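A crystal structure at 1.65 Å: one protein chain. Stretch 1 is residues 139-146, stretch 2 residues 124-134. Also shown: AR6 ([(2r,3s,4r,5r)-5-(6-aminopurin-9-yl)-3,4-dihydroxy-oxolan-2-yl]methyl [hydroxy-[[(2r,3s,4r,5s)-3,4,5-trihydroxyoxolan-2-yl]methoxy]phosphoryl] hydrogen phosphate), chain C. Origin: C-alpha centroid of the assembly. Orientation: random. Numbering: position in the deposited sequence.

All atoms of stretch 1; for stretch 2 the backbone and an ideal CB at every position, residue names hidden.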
ATOM      1  N   GLY A 139     -12.227  -5.407  -2.461  1.00 27.39           N
ATOM      2  CA  GLY A 139     -11.239  -4.509  -1.916  1.00 23.52           C
ATOM      3  C   GLY A 139     -10.373  -3.800  -2.932  1.00 19.67           C
ATOM      4  O   GLY A 139     -10.671  -3.664  -4.163  1.00 20.39           O
ATOM      5  N   VAL A 140      -9.241  -3.334  -2.444  1.00 17.66           N
ATOM      6  CA  VAL A 140      -8.392  -2.557  -3.282  1.00 17.18           C
ATOM      7  C   VAL A 140      -7.760  -3.395  -4.361  1.00 15.95           C
ATOM      8  O   VAL A 140      -7.525  -2.922  -5.473  1.00 17.28           O
ATOM      9  CB  VAL A 140      -7.337  -1.795  -2.443  1.00 21.13           C
ATOM     10  CG1 VAL A 140      -6.279  -2.722  -1.942  1.00 21.56           C
ATOM     11  CG2 VAL A 140      -6.713  -0.715  -3.285  1.00 25.41           C
ATOM     12  N   ASN A 141      -7.544  -4.692  -4.093  1.00 16.34           N
ATOM     13  CA  ASN A 141      -6.988  -5.591  -5.120  1.00 16.14           C
ATOM     14  C   ASN A 141      -7.876  -5.645  -6.373  1.00 16.91           C
ATOM     15  O   ASN A 141      -7.407  -5.479  -7.492  1.00 15.79           O
ATOM     16  CB  ASN A 141      -6.821  -6.966  -4.528  1.00 16.47           C
ATOM     17  CG  ASN A 141      -6.198  -7.938  -5.491  1.00 19.76           C
ATOM     18  OD1 ASN A 141      -5.024  -7.952  -5.705  1.00 17.04           O
ATOM     19  ND2 ASN A 141      -7.053  -8.810  -6.091  1.00 18.20           N
ATOM     20  N   ALA A 142      -9.193  -5.751  -6.151  1.00 18.36           N
ATOM     21  CA  ALA A 142     -10.115  -5.722  -7.305  1.00 18.94           C
ATOM     22  C   ALA A 142     -10.059  -4.439  -8.066  1.00 19.15           C
ATOM     23  O   ALA A 142     -10.033  -4.431  -9.290  1.00 20.37           O
ATOM     24  CB  ALA A 142     -11.524  -6.000  -6.825  1.00 19.34           C
ATOM     25  N   ALA A 143     -10.013  -3.333  -7.330  1.00 20.81           N
ATOM     26  CA  ALA A 143      -9.989  -2.031  -7.947  1.00 18.56           C
ATOM     27  C   ALA A 143      -8.752  -1.807  -8.789  1.00 19.07           C
ATOM     28  O   ALA A 143      -8.835  -1.256  -9.859  1.00 19.40           O
ATOM     29  CB  ALA A 143     -10.101  -0.954  -6.858  1.00 19.72           C
ATOM     30  N   ILE A 144      -7.561  -2.197  -8.253  1.00 17.01           N
ATOM     31  CA  ILE A 144      -6.357  -2.014  -8.951  1.00 16.28           C
ATOM     32  C   ILE A 144      -6.312  -2.854 -10.228  1.00 17.47           C
ATOM     33  O   ILE A 144      -5.932  -2.359 -11.274  1.00 19.63           O
ATOM     34  CB  ILE A 144      -5.108  -2.236  -8.018  1.00 16.64           C
ATOM     35  CG1 ILE A 144      -5.022  -1.028  -7.065  1.00 17.47           C
ATOM     36  CG2 ILE A 144      -3.873  -2.368  -8.850  1.00 18.24           C
ATOM     37  CD1 ILE A 144      -4.032  -1.194  -5.937  1.00 17.50           C
ATOM     38  N   TYR A 145      -6.651  -4.129 -10.125  1.00 17.76           N
ATOM     39  CA  TYR A 145      -6.591  -4.999 -11.306  1.00 17.73           C
ATOM     40  C   TYR A 145      -7.615  -4.521 -12.372  1.00 22.54           C
ATOM     41  O   TYR A 145      -7.310  -4.555 -13.546  1.00 22.69           O
ATOM     42  CB  TYR A 145      -6.815  -6.472 -10.916  1.00 17.97           C
ATOM     43  CG  TYR A 145      -5.580  -7.184 -10.608  1.00 18.22           C
ATOM     44  CD1 TYR A 145      -4.767  -7.606 -11.617  1.00 19.64           C
ATOM     45  CD2 TYR A 145      -5.198  -7.465  -9.276  1.00 19.75           C
ATOM     46  CE1 TYR A 145      -3.590  -8.314 -11.356  1.00 21.70           C
ATOM     47  CE2 TYR A 145      -4.007  -8.150  -9.004  1.00 20.61           C
ATOM     48  CZ  TYR A 145      -3.217  -8.573 -10.067  1.00 23.84           C
ATOM     49  OH  TYR A 145      -2.002  -9.210  -9.848  1.00 26.11           O
ATOM     50  N   ASN A 146      -8.785  -4.060 -11.930  1.00 24.16           N
ATOM     51  CA  ASN A 146      -9.817  -3.517 -12.869  1.00 25.81           C
ATOM     52  C   ASN A 146      -9.347  -2.297 -13.560  1.00 28.91           C
ATOM     53  O   ASN A 146      -9.494  -2.171 -14.748  1.00 28.01           O
ATOM     54  CB  ASN A 146     -11.108  -3.264 -12.154  1.00 29.39           C
ATOM     55  CG  ASN A 146     -11.861  -4.541 -11.864  1.00 33.15           C
ATOM     56  OD1 ASN A 146     -11.584  -5.578 -12.459  1.00 39.07           O
ATOM     57  ND2 ASN A 146     -12.814  -4.472 -10.954  1.00 39.44           N
ATOM     58  N   UNK A 124       3.897   5.414  -7.952  1.00 14.70           N
ATOM     59  CA  UNK A 124       3.943   4.072  -7.428  1.00 13.73           C
ATOM     60  C   UNK A 124       2.767   3.895  -6.498  1.00 13.31           C
ATOM     61  O   UNK A 124       2.545   4.712  -5.611  1.00 13.52           O
ATOM     62  CB  UNK A 124       5.267   3.792  -6.715  1.00 13.73           C
ATOM     63  N   UNK A 125       2.003   2.807  -6.676  1.00 13.15           N
ATOM     64  CA  UNK A 125       0.942   2.509  -5.718  1.00 13.74           C
ATOM     65  C   UNK A 125       1.083   1.107  -5.157  1.00 13.54           C
ATOM     66  O   UNK A 125       1.640   0.215  -5.796  1.00 15.20           O
ATOM     67  CB  UNK A 125      -0.431   2.673  -6.373  1.00 13.74           C
ATOM     68  N   UNK A 126       0.664   0.939  -3.905  1.00 13.18           N
ATOM     69  CA  UNK A 126       0.640  -0.396  -3.270  1.00 13.79           C
ATOM     70  C   UNK A 126      -0.719  -1.035  -3.357  1.00 13.86           C
ATOM     71  O   UNK A 126      -1.751  -0.343  -3.304  1.00 15.03           O
ATOM     72  CB  UNK A 126       1.060  -0.304  -1.802  1.00 13.79           C
ATOM     73  N   UNK A 127      -0.724  -2.350  -3.442  1.00 14.10           N
ATOM     74  CA  UNK A 127      -1.920  -3.151  -3.472  1.00 14.25           C
ATOM     75  C   UNK A 127      -1.980  -4.096  -2.288  1.00 14.86           C
ATOM     76  O   UNK A 127      -0.982  -4.681  -1.910  1.00 15.60           O
ATOM     77  CB  UNK A 127      -1.999  -3.935  -4.783  1.00 14.25           C
ATOM     78  N   UNK A 128      -3.150  -4.226  -1.643  1.00 14.52           N
ATOM     79  CA  UNK A 128      -3.334  -5.200  -0.636  1.00 14.78           C
ATOM     80  C   UNK A 128      -3.770  -6.497  -1.319  1.00 15.35           C
ATOM     81  O   UNK A 128      -4.932  -6.721  -1.594  1.00 16.07           O
ATOM     82  CB  UNK A 128      -4.346  -4.725   0.408  1.00 14.78           C
ATOM     83  N   UNK A 129      -2.789  -7.326  -1.559  1.00 14.82           N
ATOM     84  CA  UNK A 129      -2.945  -8.474  -2.439  1.00 16.25           C
ATOM     85  C   UNK A 129      -3.462  -9.655  -1.700  1.00 16.48           C
ATOM     86  O   UNK A 129      -3.513  -9.691  -0.468  1.00 15.79           O
ATOM     87  CB  UNK A 129      -1.620  -8.829  -3.117  1.00 16.25           C
ATOM     88  N   UNK A 130      -3.788 -10.727  -2.462  1.00 17.33           N
ATOM     89  CA  UNK A 130      -3.920 -12.071  -1.876  1.00 18.67           C
ATOM     90  C   UNK A 130      -2.697 -12.957  -2.221  1.00 17.51           C
ATOM     91  O   UNK A 130      -1.880 -12.592  -3.066  1.00 18.07           O
ATOM     92  CB  UNK A 130      -5.206 -12.734  -2.374  1.00 18.67           C
ATOM     93  N   UNK A 131      -2.574 -14.086  -1.553  1.00 16.74           N
ATOM     94  CA  UNK A 131      -1.309 -14.820  -1.597  1.00 15.27           C
ATOM     95  C   UNK A 131      -1.012 -15.390  -2.968  1.00 14.98           C
ATOM     96  O   UNK A 131       0.123 -15.662  -3.301  1.00 15.45           O
ATOM     97  CB  UNK A 131      -1.323 -15.953  -0.569  1.00 15.27           C
ATOM     98  N   UNK A 132      -2.056 -15.610  -3.756  1.00 15.39           N
ATOM     99  CA  UNK A 132      -1.901 -16.182  -5.101  1.00 15.68           C
ATOM    100  C   UNK A 132      -1.696 -15.106  -6.165  1.00 16.90           C
ATOM    101  O   UNK A 132      -1.535 -15.408  -7.355  1.00 19.91           O
ATOM    102  CB  UNK A 132      -3.126 -17.027  -5.456  1.00 15.68           C
ATOM    103  N   UNK A 133      -1.714 -13.848  -5.748  1.00 16.28           N
ATOM    104  CA  UNK A 133      -1.573 -12.672  -6.652  1.00 18.46           C
ATOM    105  C   UNK A 133      -2.596 -12.666  -7.789  1.00 20.91           C
ATOM    106  O   UNK A 133      -2.239 -12.457  -8.943  1.00 23.81           O
ATOM    107  CB  UNK A 133      -0.166 -12.640  -7.251  1.00 18.46           C
ATOM    108  N   UNK A 134      -3.841 -12.988  -7.462  1.00 19.61           N
ATOM    109  CA  UNK A 134      -4.891 -13.071  -8.469  1.00 22.83           C
ATOM    110  C   UNK A 134      -5.771 -11.827  -8.402  1.00 24.67           C
ATOM    111  O   UNK A 134      -5.898 -11.198  -7.333  1.00 23.57           O
ATOM    112  CB  UNK A 134      -5.730 -14.336  -8.275  1.00 22.83           C
TER
HETATM  113  N1  AR6 C 301      -8.759   3.238  -3.017  1.00 16.95           N
HETATM  114  C2  AR6 C 301      -8.222   3.438  -1.795  1.00 18.03           C
HETATM  115  N3  AR6 C 301      -8.433   2.654  -0.756  1.00 18.91           N
HETATM  116  C4  AR6 C 301      -9.241   1.554  -0.871  1.00 21.42           C
HETATM  117  C5  AR6 C 301      -9.837   1.227  -2.130  1.00 22.40           C
HETATM  118  C6  AR6 C 301      -9.554   2.140  -3.250  1.00 18.89           C
HETATM  119  N6  AR6 C 301     -10.031   1.941  -4.456  1.00 19.77           N
HETATM  120  N7  AR6 C 301     -10.594   0.047  -1.936  1.00 22.08           N
HETATM  121  C8  AR6 C 301     -10.399  -0.324  -0.650  1.00 20.80           C
HETATM  122  N9  AR6 C 301      -9.575   0.575   0.002  1.00 21.22           N
HETATM  123  PA  AR6 C 301      -8.646  -4.486   1.561  1.00 20.24           P
HETATM  124  PB  AR6 C 301      -6.965  -6.300   3.221  1.00 19.39           P
HETATM  125  C1' AR6 C 301      -9.031   0.501   1.341  1.00 20.94           C
HETATM  126  O1A AR6 C 301      -9.878  -5.254   2.086  1.00 22.58           O
HETATM  127  O1B AR6 C 301      -7.778  -6.068   4.471  1.00 17.94           O
HETATM  128  C1D AR6 C 301      -8.436  -8.251  -1.220  1.00 39.55           C
HETATM  129  O1D AR6 C 301      -9.551  -8.309  -2.085  1.00 39.06           O
HETATM  130  C2' AR6 C 301      -9.919  -0.063   2.443  1.00 19.81           C
HETATM  131  O2' AR6 C 301     -10.948   0.876   2.883  1.00 21.13           O
HETATM  132  O2A AR6 C 301      -8.525  -4.193   0.114  1.00 20.34           O
HETATM  133  O2B AR6 C 301      -5.468  -6.356   3.303  1.00 18.03           O
HETATM  134  C2D AR6 C 301      -7.422  -9.364  -1.617  1.00 39.83           C
HETATM  135  O2D AR6 C 301      -7.988 -10.264  -2.654  1.00 34.94           O
HETATM  136  C3' AR6 C 301      -8.886  -0.436   3.478  1.00 22.37           C
HETATM  137  O3' AR6 C 301      -8.532   0.692   4.323  1.00 21.52           O
HETATM  138  O3A AR6 C 301      -7.284  -5.236   2.042  1.00 19.65           O
HETATM  139  C3D AR6 C 301      -7.116 -10.091  -0.337  1.00 33.63           C
HETATM  140  O3D AR6 C 301      -7.799 -11.374  -0.435  1.00 46.89           O
HETATM  141  C4' AR6 C 301      -7.665  -0.857   2.637  1.00 20.37           C
HETATM  142  O4' AR6 C 301      -7.922  -0.444   1.314  1.00 21.19           O
HETATM  143  C4D AR6 C 301      -7.728  -9.219   0.786  1.00 30.38           C
HETATM  144  O4D AR6 C 301      -8.769  -8.401   0.201  1.00 29.21           O
HETATM  145  C5' AR6 C 301      -7.403  -2.342   2.643  1.00 22.56           C
HETATM  146  O5' AR6 C 301      -8.612  -3.097   2.434  1.00 21.21           O
HETATM  147  C5D AR6 C 301      -6.762  -8.239   1.442  1.00 22.87           C
HETATM  148  O5D AR6 C 301      -7.472  -7.692   2.576  1.00 20.97           O

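Position 124 lies in an extended strand, and nothing of the helix comes within 5.5 Å of its ideal CB. The helix sets no rule here, though strand angles favour beta-branched side chains; the residue is Val-124, which makes no contact across the pair.

At 125 the CA-to-CB bond points toward the helix, and the ideal CB stands 5.3 Å from CD1 of Ile-144. That gap asks for a few carbons, so valine, leucine, isoleucine or methionine would all serve. The deposited Ile-125 reaches out with chi1 p and chi2 t, bringing its CD1 to 4.0 Å from CD1 of Ile-144, an apolar contact between two side-chain ends.

Strand alternation turns 126 away from the helix, which therefore places little demand on its side chain. Ala-126 meets stretch 1 through its backbone: its O lies 3.6 Å from Ile-144 CD1, and that carbonyl has no polar partner in the model.

Position 127 is the most instructive. Its CB points sideways, with the ideal CB 3.6 Å from Ile-144 CD1 and 5.1 Å from Asn-141 OD1. A carbon next to the isoleucine is welcome, but the amide of Asn-141 rewards a polar end of moderate length: asparagine suits, perhaps glutamine, whereas a hydroxyl one bond beyond CB would fall short of Asn-141 OD1. It is Asn-127, whose t rotamer carries its end nearer the helix. ND2 donates to Asn-141 OD1 at 2.9 Å, almost straight at 175°, while OD1 rests 3.6 Å from Ile-144 CD1 and 3.7 Å from Val-140 CG1.

At 128 the space is tight. The ideal CB already sits 3.6 Å from Val-140 CG1, and the diphosphate of AR6 is close on the ligand side, so a small residue fits best. Ala-128 packs its CB against Val-140 CG1 at 3.6 Å and lies 3.4 Å, CB to O3A, from AR6. Water 1 accepts a hydrogen bond from Asn-141 N (N to O 3.0 Å) and lies 2.7 Å from Ala-128 O and 2.6 Å from AR6 O2A, bridging strand, helix and ligand.

The CB at 129 points away, and many side chains are compatible with this view; Ala-129 adds little beyond its CA, 3.9 Å from Asn-141 OD1.

Position 130 opens a turn and has AR6 hydroxyls nearby, so a short polar side chain such as asparagine, aspartate or serine is attractive. Asn-130 uses both ends of its amide: OD1 accepts from the backbone N of 134 at 3.1 Å, bracing the loop, and ND2 donates to AR6 O2D at 3.1 Å and to the backbone O of 134 at 3.0 Å.

Positions 131 and 132 are out of reach, leaving the choice free; they are Trp-131 and Arg-132, the middle of the type I turn.

At 133, phi is positive, which favours glycine or asparagine, yet Leu-133 is deposited. Its O approaches Tyr-145 OH at 3.4 Å.

The CB of 134 points away, so its backbone matters more than its side-chain identity. Lys-134 offers its O to Asn-141 ND2, a 2.9 Å hydrogen bond that ties the loop to the helix.

Stretch 2 124-134: VIANAANWRLK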
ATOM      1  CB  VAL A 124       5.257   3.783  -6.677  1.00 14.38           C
ATOM      2  CG1 VAL A 124       5.306   2.330  -6.227  1.00 14.68           C
ATOM      3  CG2 VAL A 124       6.461   4.147  -7.535  1.00 16.79           C
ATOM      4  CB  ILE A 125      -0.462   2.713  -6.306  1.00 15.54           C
ATOM      5  CG1 ILE A 125      -0.736   1.722  -7.369  1.00 19.14           C
ATOM      6  CG2 ILE A 125      -0.660   4.154  -6.824  1.00 17.40           C
ATOM      7  CD1 ILE A 125      -2.174   1.790  -7.888  1.00 22.31           C
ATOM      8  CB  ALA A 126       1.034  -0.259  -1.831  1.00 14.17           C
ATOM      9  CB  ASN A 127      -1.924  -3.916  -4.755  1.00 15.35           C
ATOM     10  CG  ASN A 127      -3.118  -4.832  -4.867  1.00 16.50           C
ATOM     11  OD1 ASN A 127      -4.214  -4.473  -4.433  1.00 16.74           O
ATOM     12  ND2 ASN A 127      -2.916  -6.009  -5.472  1.00 15.99           N
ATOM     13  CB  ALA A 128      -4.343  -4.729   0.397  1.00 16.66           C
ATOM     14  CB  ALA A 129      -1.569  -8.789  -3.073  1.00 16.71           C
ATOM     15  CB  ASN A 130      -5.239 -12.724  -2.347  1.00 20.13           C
ATOM     16  CG  ASN A 130      -5.318 -12.837  -3.840  1.00 21.98           C
ATOM     17  OD1 ASN A 130      -4.535 -13.561  -4.450  1.00 21.71           O
ATOM     18  ND2 ASN A 130      -6.208 -12.055  -4.459  1.00 24.26           N
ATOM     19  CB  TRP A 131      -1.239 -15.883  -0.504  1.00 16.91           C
ATOM     20  CG  TRP A 131      -2.074 -17.150  -0.720  1.00 18.39           C
ATOM     21  CD1 TRP A 131      -3.309 -17.409  -0.232  1.00 21.25           C
ATOM     22  CD2 TRP A 131      -1.636 -18.372  -1.366  1.00 18.17           C
ATOM     23  NE1 TRP A 131      -3.674 -18.709  -0.548  1.00 21.62           N
ATOM     24  CE2 TRP A 131      -2.653 -19.313  -1.216  1.00 18.64           C
ATOM     25  CE3 TRP A 131      -0.449 -18.760  -1.994  1.00 21.70           C
ATOM     26  CZ2 TRP A 131      -2.577 -20.595  -1.775  1.00 18.80           C
ATOM     27  CZ3 TRP A 131      -0.368 -20.030  -2.541  1.00 20.96           C
ATOM     28  CH2 TRP A 131      -1.442 -20.918  -2.451  1.00 20.28           C
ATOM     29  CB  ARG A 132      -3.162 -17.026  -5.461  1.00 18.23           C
ATOM     30  CG  ARG A 132      -3.462 -18.180  -4.514  1.00 21.49           C
ATOM     31  CD  ARG A 132      -4.670 -19.006  -5.072  1.00 25.39           C
ATOM     32  NE  ARG A 132      -5.029 -20.184  -4.225  1.00 27.49           N
ATOM     33  CZ  ARG A 132      -5.872 -20.169  -3.166  1.00 33.49           C
ATOM     34  NH1 ARG A 132      -6.469 -19.034  -2.767  1.00 33.82           N
ATOM     35  NH2 ARG A 132      -6.126 -21.312  -2.483  1.00 34.42           N
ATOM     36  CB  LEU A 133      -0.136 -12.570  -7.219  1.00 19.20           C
ATOM     37  CG  LEU A 133       0.957 -12.425  -6.157  1.00 20.31           C
ATOM     38  CD1 LEU A 133       2.348 -12.424  -6.777  1.00 26.39           C
ATOM     39  CD2 LEU A 133       0.782 -11.126  -5.400  1.00 22.19           C
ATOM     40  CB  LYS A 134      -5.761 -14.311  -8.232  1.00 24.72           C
ATOM     41  CG  LYS A 134      -5.021 -15.612  -8.329  1.00 29.34           C
ATOM     42  CD  LYS A 134      -4.703 -15.942  -9.757  1.00 30.51           C
ATOM     43  CE  LYS A 134      -3.961 -17.278  -9.891  1.00 33.98           C
ATOM     44  NZ  LYS A 134      -3.233 -17.332 -11.175  1.00 38.06           N
TER
HETATM   45  O   HOH W   1      -7.579  -6.027  -1.461  1.00 17.43           O
HETATM   46  O   HOH W   2      -3.601 -10.283  -5.489  1.00 21.49           O
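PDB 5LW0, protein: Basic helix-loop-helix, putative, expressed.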